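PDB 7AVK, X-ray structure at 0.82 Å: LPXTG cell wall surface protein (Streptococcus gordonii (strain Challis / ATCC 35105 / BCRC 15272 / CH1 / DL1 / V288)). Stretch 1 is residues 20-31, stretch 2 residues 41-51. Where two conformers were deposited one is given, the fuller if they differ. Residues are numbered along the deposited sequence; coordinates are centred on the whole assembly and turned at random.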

# COMPACT_ATOMS: atom_id res chain seq x y z
N GLN A 20 -4.51 12.61 -5.81
CA GLN A 20 -4.52 12.81 -4.37
C GLN A 20 -5.59 11.98 -3.67
O GLN A 20 -5.36 11.53 -2.57
CB GLN A 20 -4.68 14.31 -4.06
CG GLN A 20 -4.69 14.59 -2.54
CD GLN A 20 -6.06 14.43 -1.88
OE1 GLN A 20 -7.09 14.46 -2.51
NE2 GLN A 20 -6.05 14.29 -0.56
N GLU A 21 -6.76 11.78 -4.28
CA GLU A 21 -7.81 11.05 -3.58
C GLU A 21 -7.39 9.61 -3.28
O GLU A 21 -7.80 9.04 -2.27
CB GLU A 21 -9.14 11.13 -4.35
CG GLU A 21 -10.31 10.60 -3.64
CD GLU A 21 -11.62 10.86 -4.40
OE1 GLU A 21 -11.59 11.60 -5.42
OE2 GLU A 21 -12.68 10.34 -3.98
N VAL A 22 -6.56 9.03 -4.15
CA VAL A 22 -6.02 7.69 -3.90
C VAL A 22 -4.85 7.77 -2.93
O VAL A 22 -4.76 6.96 -1.98
CB VAL A 22 -5.61 6.99 -5.20
CG1 VAL A 22 -4.83 5.71 -4.88
CG2 VAL A 22 -6.82 6.71 -6.09
N LYS A 23 -3.93 8.72 -3.14
CA LYS A 23 -2.79 8.86 -2.25
C LYS A 23 -3.23 9.01 -0.79
O LYS A 23 -2.57 8.50 0.12
CB LYS A 23 -1.88 10.02 -2.66
CG LYS A 23 -1.27 9.91 -4.03
CD LYS A 23 -0.66 11.39 -4.42
CE LYS A 23 0.08 11.29 -5.69
NZ LYS A 23 0.47 12.66 -6.08
N ALA A 24 -4.34 9.73 -0.56
CA ALA A 24 -4.81 9.98 0.78
C ALA A 24 -5.25 8.71 1.52
O ALA A 24 -5.45 8.76 2.74
CB ALA A 24 -5.97 10.96 0.73
N LEU A 25 -5.44 7.61 0.80
CA LEU A 25 -5.78 6.34 1.41
C LEU A 25 -4.56 5.55 1.88
O LEU A 25 -4.70 4.44 2.39
CB LEU A 25 -6.63 5.51 0.44
CG LEU A 25 -7.95 6.14 0.07
CD1 LEU A 25 -8.58 5.41 -1.13
CD2 LEU A 25 -8.88 6.19 1.26
N LEU A 26 -3.36 6.10 1.72
CA LEU A 26 -2.15 5.39 2.14
C LEU A 26 -2.18 5.16 3.64
O LEU A 26 -2.30 6.14 4.41
CB LEU A 26 -0.91 6.19 1.76
CG LEU A 26 0.40 5.42 1.91
CD1 LEU A 26 0.51 4.34 0.88
CD2 LEU A 26 1.58 6.38 1.83
N PRO A 27 -2.06 3.93 4.12
CA PRO A 27 -2.10 3.70 5.57
C PRO A 27 -0.87 4.26 6.28
O PRO A 27 0.22 4.37 5.70
CB PRO A 27 -2.13 2.18 5.71
CG PRO A 27 -2.74 1.72 4.41
CD PRO A 27 -2.13 2.65 3.37
N VAL A 28 -1.04 4.51 7.58
CA VAL A 28 0.06 4.89 8.43
C VAL A 28 1.04 3.72 8.61
O VAL A 28 0.71 2.56 8.41
CB VAL A 28 -0.40 5.45 9.78
CG1 VAL A 28 -1.33 6.63 9.59
CG2 VAL A 28 -1.04 4.38 10.66
N ASP A 29 2.26 4.07 9.03
CA ASP A 29 3.25 3.06 9.33
C ASP A 29 2.80 2.22 10.51
O ASP A 29 2.17 2.70 11.45
CB ASP A 29 4.59 3.72 9.72
CG ASP A 29 5.20 4.61 8.62
OD1 ASP A 29 4.80 4.53 7.45
OD2 ASP A 29 6.13 5.38 9.00
N GLN A 30 3.19 0.96 10.49
CA GLN A 30 3.07 0.06 11.62
C GLN A 30 4.39 0.09 12.39
O GLN A 30 5.41 -0.18 11.83
CB GLN A 30 2.75 -1.36 11.17
CG GLN A 30 1.48 -1.46 10.37
CD GLN A 30 1.23 -2.88 9.90
OE1 GLN A 30 1.81 -3.86 10.46
NE2 GLN A 30 0.42 -3.03 8.89
N THR A 31 4.36 0.34 13.72
CA THR A 31 5.57 0.65 14.50
C THR A 31 5.88 -0.42 15.57
O THR A 31 5.11 -1.35 15.84
CB THR A 31 5.41 2.05 15.13
OG1 THR A 31 4.27 2.05 15.97
CG2 THR A 31 5.27 3.07 13.99
N PRO A 41 0.11 -6.13 5.63
CA PRO A 41 -0.15 -4.74 5.25
C PRO A 41 -1.56 -4.30 5.67
O PRO A 41 -2.51 -5.07 5.66
CB PRO A 41 0.03 -4.71 3.74
CG PRO A 41 -0.29 -6.14 3.31
CD PRO A 41 0.29 -6.99 4.44
N THR A 42 -1.68 -3.01 6.00
CA THR A 42 -2.97 -2.44 6.30
C THR A 42 -3.78 -2.27 5.02
O THR A 42 -3.28 -1.72 4.04
CB THR A 42 -2.77 -1.08 6.98
OG1 THR A 42 -1.95 -1.27 8.14
CG2 THR A 42 -4.08 -0.40 7.32
N GLN A 43 -5.04 -2.69 5.05
CA GLN A 43 -5.91 -2.47 3.91
C GLN A 43 -6.19 -0.99 3.74
O GLN A 43 -6.49 -0.30 4.73
CB GLN A 43 -7.23 -3.21 4.06
CG GLN A 43 -7.12 -4.72 3.95
CD GLN A 43 -6.79 -5.09 2.55
OE1 GLN A 43 -5.76 -5.79 2.28
NE2 GLN A 43 -7.65 -4.70 1.61
N PRO A 44 -6.20 -0.46 2.52
CA PRO A 44 -6.76 0.89 2.31
C PRO A 44 -8.20 0.90 2.80
O PRO A 44 -8.93 -0.07 2.58
CB PRO A 44 -6.66 1.11 0.79
CG PRO A 44 -5.56 0.04 0.36
CD PRO A 44 -5.80 -1.10 1.26
N SER A 45 -8.64 2.01 3.40
CA SER A 45 -9.98 2.09 4.03
C SER A 45 -11.07 2.01 2.96
O SER A 45 -12.18 1.62 3.28
CB SER A 45 -10.11 3.30 4.87
OG SER A 45 -9.98 4.46 4.09
N GLN A 46 -10.76 2.45 1.75
CA GLN A 46 -11.61 2.29 0.56
C GLN A 46 -10.76 1.58 -0.49
O GLN A 46 -9.57 1.87 -0.59
CB GLN A 46 -12.10 3.64 0.04
CG GLN A 46 -12.84 4.45 1.08
CD GLN A 46 -14.12 3.80 1.54
OE1 GLN A 46 -14.72 2.99 0.84
NE2 GLN A 46 -14.53 4.12 2.75
N THR A 47 -11.34 0.68 -1.26
CA THR A 47 -10.59 -0.05 -2.31
C THR A 47 -11.06 0.35 -3.70
O THR A 47 -10.58 -0.24 -4.66
CB THR A 47 -10.63 -1.55 -2.06
OG1 THR A 47 -12.01 -1.89 -1.97
CG2 THR A 47 -9.88 -1.93 -0.80
N GLU A 48 -11.94 1.33 -3.81
CA GLU A 48 -12.42 1.83 -5.11
C GLU A 48 -12.56 3.35 -4.98
O GLU A 48 -13.15 3.78 -3.97
CB GLU A 48 -13.73 1.15 -5.50
CG GLU A 48 -14.10 1.28 -6.96
CD GLU A 48 -15.36 0.51 -7.33
OE1 GLU A 48 -16.24 0.36 -6.46
OE2 GLU A 48 -15.47 0.05 -8.48
N VAL A 49 -12.01 4.12 -5.91
CA VAL A 49 -12.12 5.59 -5.91
C VAL A 49 -12.66 5.98 -7.28
O VAL A 49 -11.99 5.72 -8.28
CB VAL A 49 -10.78 6.30 -5.63
CG1 VAL A 49 -10.86 7.79 -5.94
CG2 VAL A 49 -10.35 6.04 -4.21
N LYS A 50 -13.83 6.59 -7.32
CA LYS A 50 -14.45 7.03 -8.58
C LYS A 50 -13.97 8.45 -8.87
O LYS A 50 -13.98 9.25 -7.93
CB LYS A 50 -15.98 7.00 -8.52
CG LYS A 50 -16.60 5.61 -8.57
CD LYS A 50 -16.92 5.17 -9.99
CE LYS A 50 -17.63 3.84 -10.11
NZ LYS A 50 -17.06 2.77 -9.26
N THR A 51 -13.60 8.74 -10.11
CA THR A 51 -13.14 10.08 -10.55
C THR A 51 -14.02 10.48 -11.73
O THR A 51 -14.81 9.64 -12.18
CB THR A 51 -11.65 10.07 -10.92
OG1 THR A 51 -11.46 9.36 -12.14
CG2 THR A 51 -10.78 9.46 -9.84
O HOH W 1 -6.61 3.85 4.26
O HOH W 2 -1.42 1.07 9.38

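The two stretches run past each other in opposite senses, Val22 lying nearest Val49, Leu25 nearest Pro44 and Pro27 nearest Thr42, and together they bury 515 Å² of surface. Most of this is apolar packing, joined toward the end of stretch 1 by a single direct hydrogen bond and supplemented by two bridging waters.

Stretch 1 begins in a helix, and Gln20 takes part through its backbone alone: its O accepts a hydrogen bond from Ala24 N (2.9 Å), while its side chain stays out of reach of stretch 2. Glu21 makes the first contact. Its CA-to-CB bond points toward stretch 2, and with chi1 and chi2 both t the extended side chain brings CD to 3.5 Å from Val49 CG1. The contact is therefore one of van der Waals packing against a methyl group, the carboxylate finding no charged partner here; Lys50, next along the strand, directs its CA-to-CB bond away and places NZ 3.2 Å from Glu48 OE2 in a salt bridge within its own stretch.

Val22 is buried and meets the same valine from another direction, its CG2 4.0 Å from Val49 CB. Lys23 and Ala24 do not touch stretch 2, but the type I turn from Lys23 to Leu26, closed by Leu26 N to Lys23 O at 3.0 Å, redirects the chain. A further backbone bond, from Leu25 N to Val22 O (2.9 Å), helps to fix the position of Leu25.

Leu25 has the largest area covered by the other stretch, 97 Å². In its m,t rotamer it spreads over several residues: CD1 lies 3.6 Å from Val49 CG2 and 3.7 Å from Gln46 O, CD2 approaches Ser45 OG at 3.5 Å, and CB rests 4.4 Å from Pro44 CB. Val49 thus packs against Glu21, Val22 and Leu25, all three on the first half of stretch 1. The backbone of Leu25 is linked to stretch 2 as well, through water 1, which donates to Leu25 O (2.7 Å) and accepts from Ser45 N (2.9 Å), so that the carbonyl and the amide each have a partner although no hydrogen bond joins them directly.

The CA-to-CB bond of Leu26 points away, and Pro27 takes up the packing. Its ring, puckered C-gamma exo, lies against Thr42, with Pro27 CB 3.6 Å from Thr42 CB and Pro27 CG 3.5 Å from Thr42 O. The CA-to-CB bond of Val28 also points away, yet its carbonyl remains connected: water 2 donates to Val28 O (2.8 Å) and is hydrogen-bonded to Thr42 OG1 (2.7 Å).

The CA-to-CB bond of Asp29 points away in turn, whereas that of Gln30, at the start of a strand, points toward stretch 2. Its extended m,t side chain carries the amide to Thr42, where Gln30 NE2 donates to Thr42 OG1 at 3.0 Å with an N-H...acceptor angle of 144°, somewhat bent from linear. The threonine hydroxyl consequently joins both the glutamine amide and water 2. Thr31 lies beyond the contact.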